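Local coordinates for putative phospholipase A2 (Oryza sativa, PDB 2WG9), which probably catalyses the calcium-dependent hydrolysis of the 2-acyl ester of membrane phospholipids, releasing a lysophospholipid and a free fatty acid, at residues 59-62 with 63-67; 74-77 with 78-81; 108-111 with 112-116. All coordinates share one frame; numbering follows the deposited sequence.

Interaction 1: residues 59-62 with 63-67; sequences CCMV and HDHCV. With CA (calcium ion), chain C; OCA (octanoic acid (caprylic acid)), chain D.
D64 and H63 follow C60 by four and three residues on one helix, and all three close round the carboxylate of octanoate. Metal coordination comes first: D64 binds calcium through OD2 at 2.5 Å, and octanoate O1 sits on the same ion at 2.5 Å. Water 1 and the backbone oxygens of Y39, G41 and Y44 complete the site, and S45 OG donates a second-shell bond to D64 OD2. The second ligand oxygen, O2, lies 2.7 Å from D64 OD1 and 3.0 Å from H63 ND1. The H63 ring, swung out by CG anti to the backbone N (chi1 177°), presents one face to C3 of the ligand, while its NE2 is held by N80 OD1. H63, the predicted catalytic histidine, is followed directly by the calcium-binding aspartate D64, as in other secreted phospholipases A2. The backbone adds regular helical bonds, among them D64 N to C60 O at 2.8 Å. On the outer side M61 O accepts twice from H65. H65 N approaches M61 O from one face of the carbonyl and H65 ND1 from the other, the latter at 3.0 Å, 40° above the carbonyl plane and with an N-H angle of 147°, a bent grip. The imidazole is thereby tied back to its own helix, with M61 CG at the ring edge. Apolar contact is lighter: C60 SG touches C2 of octanoate at 3.6 Å. Disulfides join this turn to its surroundings, C59 to C86, C60 to C40 and C66 to C79. Within the fold, helix 55-68 faces helix 77-88, whose L83 packs on both C59 and H63, while Y39 and P52 of the neighbouring loops border M61.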
loop_
_atom_site.group_PDB
_atom_site.type_symbol
_atom_site.label_atom_id
_atom_site.label_comp_id
_atom_site.label_asym_id
_atom_site.label_seq_id
_atom_site.Cartn_x
_atom_site.Cartn_y
_atom_site.Cartn_z
ATOM N N CYS A 59 3.506 0.949 -5.853
ATOM C CA CYS A 59 2.376 1.815 -5.496
ATOM C C CYS A 59 2.286 1.994 -3.982
ATOM O O CYS A 59 2.117 3.112 -3.488
ATOM C CB CYS A 59 1.049 1.250 -6.026
ATOM S SG CYS A 59 0.901 1.189 -7.811
ATOM N N CYS A 60 2.404 0.888 -3.251
ATOM C CA CYS A 60 2.370 0.922 -1.789
ATOM C C CYS A 60 3.556 1.660 -1.174
ATOM O O CYS A 60 3.392 2.394 -0.182
ATOM C CB CYS A 60 2.295 -0.498 -1.233
ATOM S SG CYS A 60 0.780 -1.355 -1.699
ATOM N N MET A 61 4.742 1.470 -1.750
ATOM C CA MET A 61 5.934 2.199 -1.303
ATOM C C MET A 61 5.706 3.707 -1.318
ATOM O O MET A 61 5.980 4.392 -0.328
ATOM C CB MET A 61 7.151 1.847 -2.159
ATOM C CG MET A 61 8.403 2.638 -1.787
ATOM S SD MET A 61 9.732 2.348 -2.951
ATOM C CE MET A 61 11.124 3.079 -2.061
ATOM N N VAL A 62 5.202 4.221 -2.440
ATOM C CA VAL A 62 4.888 5.657 -2.548
ATOM C C VAL A 62 3.860 6.068 -1.498
ATOM O O VAL A 62 4.002 7.111 -0.848
ATOM C CB VAL A 62 4.376 6.038 -3.961
ATOM C CG1 VAL A 62 3.820 7.462 -3.979
ATOM C CG2 VAL A 62 5.485 5.904 -4.991
ATOM N N HIS A 63 2.826 5.244 -1.334
ATOM C CA HIS A 63 1.759 5.555 -0.382
ATOM C C HIS A 63 2.272 5.657 1.055
ATOM O O HIS A 63 1.919 6.591 1.772
ATOM C CB HIS A 63 0.624 4.528 -0.467
ATOM C CG HIS A 63 -0.469 4.761 0.529
ATOM N ND1 HIS A 63 -0.438 4.232 1.802
ATOM C CD2 HIS A 63 -1.619 5.471 0.443
ATOM C CE1 HIS A 63 -1.523 4.609 2.458
ATOM N NE2 HIS A 63 -2.257 5.357 1.654
ATOM N N ASP A 64 3.080 4.688 1.473
ATOM C CA ASP A 64 3.592 4.640 2.847
ATOM C C ASP A 64 4.402 5.884 3.184
ATOM O O ASP A 64 4.237 6.482 4.251
ATOM C CB ASP A 64 4.418 3.374 3.067
ATOM C CG ASP A 64 3.562 2.121 3.073
ATOM O OD1 ASP A 64 2.330 2.240 2.906
ATOM O OD2 ASP A 64 4.110 1.017 3.236
ATOM N N HIS A 65 5.256 6.295 2.254
ATOM C CA HIS A 65 6.023 7.517 2.450
ATOM C C HIS A 65 5.145 8.766 2.408
ATOM O O HIS A 65 5.376 9.703 3.174
ATOM C CB HIS A 65 7.171 7.596 1.447
ATOM C CG HIS A 65 8.276 6.636 1.743
ATOM N ND1 HIS A 65 8.446 5.459 1.047
ATOM C CD2 HIS A 65 9.253 6.665 2.679
ATOM C CE1 HIS A 65 9.485 4.806 1.537
ATOM N NE2 HIS A 65 9.996 5.520 2.525
ATOM N N CYS A 66 4.140 8.771 1.525
ATOM C CA CYS A 66 3.207 9.898 1.421
ATOM C C CYS A 66 2.529 10.153 2.763
ATOM O O CYS A 66 2.436 11.301 3.206
ATOM C CB CYS A 66 2.158 9.666 0.323
ATOM S SG CYS A 66 1.030 11.064 -0.012
ATOM N N VAL A 67 2.059 9.080 3.400
ATOM C CA VAL A 67 1.463 9.163 4.738
ATOM C C VAL A 67 2.510 9.650 5.760
ATOM O O VAL A 67 2.225 10.543 6.572
ATOM C CB VAL A 67 0.840 7.798 5.168
ATOM C CG1 VAL A 67 0.375 7.824 6.619
ATOM C CG2 VAL A 67 -0.337 7.431 4.256
HETATM CA CA CA C . 2.371 -0.524 4.006
HETATM C C1 OCA D . -0.004 0.403 1.560
HETATM C C2 OCA D . -1.340 -0.018 0.941
HETATM C C3 OCA D . -2.523 0.624 1.662
HETATM C C4 OCA D . -2.792 -0.006 3.031
HETATM C C5 OCA D . -3.206 -1.483 2.935
HETATM C C6 OCA D . -4.713 -1.632 2.739
HETATM C C7 OCA D . -5.220 -2.939 3.349
HETATM C C8 OCA D . -5.628 -3.927 2.251
HETATM O O1 OCA D . 0.479 -0.339 2.438
HETATM O O2 OCA D . 0.508 1.455 1.131
HETATM O O HOH W 1 2.022 0.726 6.026
#

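Interaction 2: residues 74-77 with 78-81; sequences YLNT and MCNE
N80 reaches back across the start of its helix to Y74: its ND2 donates to Y74 O at 3.0 Å along an almost straight N-H (172°). The acceptor lies in the N80 amide plane, but the donor stands above the Y74 carbonyl plane, so the amide is set against the peptide rather than level with it. N80 ND2 also donates to water 2 at 2.7 Å, and this water returns a weak bond to L75 O. Both N-H groups of the buried amide are thus engaged, OD1 being taken up by H63; the rotation of the amide is fixed from both ends. N76 meets the helix from a different side. With CG anti to its backbone N (chi1 -177°), N76 OD1 swings under the first turn and accepts from C79 N at 3.0 Å. This is an N-cap: N76 immediately precedes helix 77-88, and its side chain takes up a backbone N-H that has no helical carbonyl before it. In the secreted phospholipase A2 fold this helix is the second of the long disulfide-linked pair that carries the active site, and N80 stands beside H63, the predicted catalytic histidine, probably in the place held as a rule by an aspartate in the classical enzymes. The cap amide lies alongside the C79 side chain, N76 CG standing 3.7 Å from C79 SG. The backbone oxygen N76 O bonds to N80 N at 3.2 Å, so N76 holds two successive turn residues, one through its side chain and one through its main chain. One residue further on, T77 O accepts from E81 N at 2.8 Å, and E81 CG folds close over that oxygen, at 3.0 Å.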
loop_
_atom_site.group_PDB
_atom_site.type_symbol
_atom_site.label_atom_id
_atom_site.label_comp_id
_atom_site.label_asym_id
_atom_site.label_seq_id
_atom_site.Cartn_x
_atom_site.Cartn_y
_atom_site.Cartn_z
ATOM N N TYR A 74 -3.147 8.933 7.562
ATOM C CA TYR A 74 -3.560 7.848 6.668
ATOM C C TYR A 74 -4.867 8.143 5.920
ATOM O O TYR A 74 -5.288 7.365 5.060
ATOM C CB TYR A 74 -3.630 6.509 7.412
ATOM C CG TYR A 74 -4.576 6.474 8.596
ATOM C CD1 TYR A 74 -4.091 6.604 9.899
ATOM C CD2 TYR A 74 -5.951 6.277 8.420
ATOM C CE1 TYR A 74 -4.951 6.558 10.998
ATOM C CE2 TYR A 74 -6.822 6.230 9.519
ATOM C CZ TYR A 74 -6.309 6.373 10.800
ATOM O OH TYR A 74 -7.153 6.328 11.887
ATOM N N LEU A 75 -5.494 9.270 6.244
ATOM C CA LEU A 75 -6.675 9.729 5.515
ATOM C C LEU A 75 -6.391 10.920 4.586
ATOM O O LEU A 75 -7.315 11.521 4.032
ATOM C CB LEU A 75 -7.838 10.015 6.480
ATOM C CG LEU A 75 -8.387 8.798 7.240
ATOM C CD1 LEU A 75 -9.461 9.217 8.229
ATOM C CD2 LEU A 75 -8.929 7.728 6.288
ATOM N N ASN A 76 -5.112 11.254 4.406
ATOM C CA ASN A 76 -4.731 12.257 3.413
ATOM C C ASN A 76 -5.257 11.829 2.052
ATOM O O ASN A 76 -4.952 10.729 1.582
ATOM C CB ASN A 76 -3.211 12.460 3.366
ATOM C CG ASN A 76 -2.801 13.556 2.401
ATOM O OD1 ASN A 76 -2.885 13.394 1.185
ATOM N ND2 ASN A 76 -2.365 14.685 2.939
ATOM N N THR A 77 -6.048 12.703 1.430
ATOM C CA THR A 77 -6.782 12.357 0.214
ATOM C C THR A 77 -5.882 12.249 -1.010
ATOM O O THR A 77 -6.133 11.426 -1.887
ATOM C CB THR A 77 -7.959 13.328 -0.067
ATOM O OG1 THR A 77 -7.504 14.680 0.035
ATOM C CG2 THR A 77 -9.089 13.108 0.931
ATOM N N MET A 78 -4.831 13.065 -1.061
ATOM C CA MET A 78 -3.831 12.954 -2.121
ATOM C C MET A 78 -3.136 11.597 -2.077
ATOM O O MET A 78 -3.076 10.902 -3.091
ATOM C CB MET A 78 -2.784 14.063 -2.022
ATOM C CG MET A 78 -3.292 15.447 -2.369
ATOM S SD MET A 78 -1.888 16.548 -2.639
ATOM C CE MET A 78 -1.482 16.132 -4.337
ATOM N N CYS A 79 -2.617 11.225 -0.908
ATOM C CA CYS A 79 -1.950 9.931 -0.744
ATOM C C CYS A 79 -2.833 8.800 -1.257
ATOM O O CYS A 79 -2.393 7.954 -2.027
ATOM C CB CYS A 79 -1.568 9.681 0.720
ATOM S SG CYS A 79 -0.412 10.892 1.420
ATOM N N ASN A 80 -4.091 8.812 -0.834
ATOM C CA ASN A 80 -5.024 7.741 -1.170
ATOM C C ASN A 80 -5.515 7.756 -2.619
ATOM O O ASN A 80 -5.580 6.705 -3.261
ATOM C CB ASN A 80 -6.175 7.728 -0.161
ATOM C CG ASN A 80 -5.730 7.247 1.211
ATOM O OD1 ASN A 80 -4.956 6.294 1.323
ATOM N ND2 ASN A 80 -6.204 7.909 2.257
ATOM N N GLU A 81 -5.832 8.941 -3.138
ATOM C CA GLU A 81 -6.209 9.082 -4.547
ATOM C C GLU A 81 -5.075 8.686 -5.495
ATOM O O GLU A 81 -5.313 8.020 -6.500
ATOM C CB GLU A 81 -6.713 10.498 -4.854
ATOM C CG GLU A 81 -8.050 10.822 -4.175
ATOM C CD GLU A 81 -8.625 12.163 -4.584
ATOM O OE1 GLU A 81 -9.866 12.292 -4.586
ATOM O OE2 GLU A 81 -7.849 13.091 -4.909
HETATM O O HOH W 2 -8.174 9.793 2.208
#

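Interaction 3: residues 108-111 with 112-116; sequences VIRG and VIETA. With OCA (octanoic acid (caprylic acid)), chain D.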
loop_
_atom_site.group_PDB
_atom_site.type_symbol
_atom_site.label_atom_id
_atom_site.label_comp_id
_atom_site.label_asym_id
_atom_site.label_seq_id
_atom_site.Cartn_x
_atom_site.Cartn_y
_atom_site.Cartn_z
ATOM N N VAL A 108 -8.549 -5.887 -3.432
ATOM C CA VAL A 108 -8.753 -5.838 -1.976
ATOM C C VAL A 108 -8.208 -4.519 -1.397
ATOM O O VAL A 108 -8.880 -3.843 -0.605
ATOM C CB VAL A 108 -8.152 -7.088 -1.263
ATOM C CG1 VAL A 108 -8.267 -6.976 0.262
ATOM C CG2 VAL A 108 -8.844 -8.376 -1.752
ATOM N N ILE A 109 -7.003 -4.136 -1.815
ATOM C CA ILE A 109 -6.422 -2.859 -1.403
ATOM C C ILE A 109 -7.304 -1.714 -1.895
ATOM O O ILE A 109 -7.620 -0.796 -1.133
ATOM C CB ILE A 109 -4.965 -2.689 -1.929
ATOM C CG1 ILE A 109 -4.061 -3.768 -1.314
ATOM C CG2 ILE A 109 -4.440 -1.275 -1.626
ATOM C CD1 ILE A 109 -2.746 -4.017 -2.070
ATOM N N ARG A 110 -7.716 -1.789 -3.162
ATOM C CA ARG A 110 -8.527 -0.744 -3.782
ATOM C C ARG A 110 -9.812 -0.469 -3.001
ATOM O O ARG A 110 -10.152 0.683 -2.768
ATOM C CB ARG A 110 -8.863 -1.080 -5.238
ATOM C CG ARG A 110 -9.001 0.170 -6.087
ATOM C CD ARG A 110 -9.882 0.001 -7.339
ATOM N NE ARG A 110 -9.733 1.180 -8.199
ATOM C CZ ARG A 110 -10.386 2.333 -8.032
ATOM N NH1 ARG A 110 -11.259 2.481 -7.044
ATOM N NH2 ARG A 110 -10.171 3.347 -8.862
ATOM N N GLY A 111 -10.513 -1.528 -2.593
ATOM C CA GLY A 111 -11.745 -1.382 -1.815
ATOM C C GLY A 111 -11.565 -0.565 -0.541
ATOM O O GLY A 111 -12.357 0.337 -0.251
ATOM N N VAL A 112 -10.514 -0.883 0.212
ATOM C CA VAL A 112 -10.176 -0.196 1.464
ATOM C C VAL A 112 -9.797 1.266 1.239
ATOM O O VAL A 112 -10.222 2.152 1.992
ATOM C CB VAL A 112 -9.019 -0.935 2.203
ATOM C CG1 VAL A 112 -8.507 -0.138 3.404
ATOM C CG2 VAL A 112 -9.470 -2.327 2.639
ATOM N N ILE A 113 -8.994 1.517 0.207
ATOM C CA ILE A 113 -8.517 2.873 -0.089
ATOM C C ILE A 113 -9.637 3.801 -0.597
ATOM O O ILE A 113 -9.651 4.994 -0.278
ATOM C CB ILE A 113 -7.267 2.860 -1.025
ATOM C CG1 ILE A 113 -6.100 2.107 -0.354
ATOM C CG2 ILE A 113 -6.821 4.290 -1.400
ATOM C CD1 ILE A 113 -5.670 2.660 1.039
ATOM N N GLU A 114 -10.578 3.248 -1.363
ATOM C CA GLU A 114 -11.782 3.988 -1.759
ATOM C C GLU A 114 -12.515 4.514 -0.528
ATOM O O GLU A 114 -12.913 5.680 -0.478
ATOM C CB GLU A 114 -12.734 3.088 -2.543
ATOM C CG GLU A 114 -12.269 2.714 -3.929
ATOM C CD GLU A 114 -13.112 1.603 -4.540
ATOM O OE1 GLU A 114 -14.264 1.406 -4.094
ATOM O OE2 GLU A 114 -12.615 0.916 -5.462
ATOM N N THR A 115 -12.693 3.637 0.460
ATOM C CA THR A 115 -13.332 3.988 1.723
ATOM C C THR A 115 -12.517 5.055 2.473
ATOM O O THR A 115 -13.089 5.976 3.050
ATOM C CB THR A 115 -13.543 2.729 2.590
ATOM O OG1 THR A 115 -14.316 1.780 1.849
ATOM C CG2 THR A 115 -14.285 3.057 3.878
ATOM N N ALA A 116 -11.187 4.934 2.439
ATOM C CA ALA A 116 -10.289 5.928 3.035
ATOM C C ALA A 116 -10.425 7.299 2.374
ATOM O O ALA A 116 -10.425 8.324 3.065
ATOM C CB ALA A 116 -8.836 5.445 2.990
HETATM C C1 OCA D . -0.004 0.403 1.560
HETATM C C2 OCA D . -1.340 -0.018 0.941
HETATM C C3 OCA D . -2.523 0.624 1.662
HETATM C C4 OCA D . -2.792 -0.006 3.031
HETATM C C5 OCA D . -3.206 -1.483 2.935
HETATM C C6 OCA D . -4.713 -1.632 2.739
HETATM C C7 OCA D . -5.220 -2.939 3.349
HETATM C C8 OCA D . -5.628 -3.927 2.251
HETATM O O1 OCA D . 0.479 -0.339 2.438
HETATM O O2 OCA D . 0.508 1.455 1.131
HETATM O O HOH W 3 -14.945 0.205 -0.865
#
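Two torsions bring R110 and E114 together: the arginine CG is turned some 30° short of fully anti to its backbone N (chi1 -149°) with the chain extended from CG to NE, while E114 has CG beside its backbone N and anti to the carbonyl carbon. They form an i to i+4 salt bridge on the long C-terminal helix 102-125 of this enzyme, which packs against helix 77-88 of the active-site pair. The two chains cross at a slant, guanidinium and carboxylate planes 63° apart. R110 NH1 donates to E114 OE2 at 2.6 Å; the oxygen lies near the guanidinium plane at its edge, yet the nitrogen comes from above the carboxylate plane. On the other branch, NH2 makes a salt bridge to D88 of helix 77-88, and the arginine thus links two helices and probably balances the charge of both acids. With an alanine here, E114 and D88 would probably both lose their cationic mate and the E114 carboxylate would be freer to turn. On the ligand side the residues are apolar. I109 and I113 lie side by side and point the same way, I109 CG2 touching I113 CG1 at 4.0 Å, and both line the octanoate pocket. I113 CD1 packs against C3 of the fatty acid at 3.8 Å, near its head, whereas I109 CG1 meets the tail end C8 at 3.9 Å. V112 CG1 adds a contact to C6 at 4.1 Å. Backbone bonds support the turns, I113 N to I109 O at 3.0 Å and E114 N to R110 O. L83 and L84 of helix 77-88 back I113. Further round the helix the T115 N bond to G111 O is weak, and water 3 donates to that same G111 O at 2.7 Å.

In the fold
Interactions 1 and 3 both touch octanoate, from opposite chemistries: 59-67 meets its carboxylate with metal, acid and imidazole, 108-116 its chain with isoleucine and valine. Interaction 2 lies between them in the chain and touches both. A disulfide and a probable histidine-asparagine bond join helices 55-68 and 77-88, whereas 77-88 meets 102-125 mainly by packing, to which R110 adds a salt bridge. The centre of interaction 1 lies about 6 Å from the centre of the chain, those of interactions 2 and 3 about 11 Å and 10 Å. Each mixes buried residues with a surface edge: H65 in the first, M78 in the second, E114 in the third.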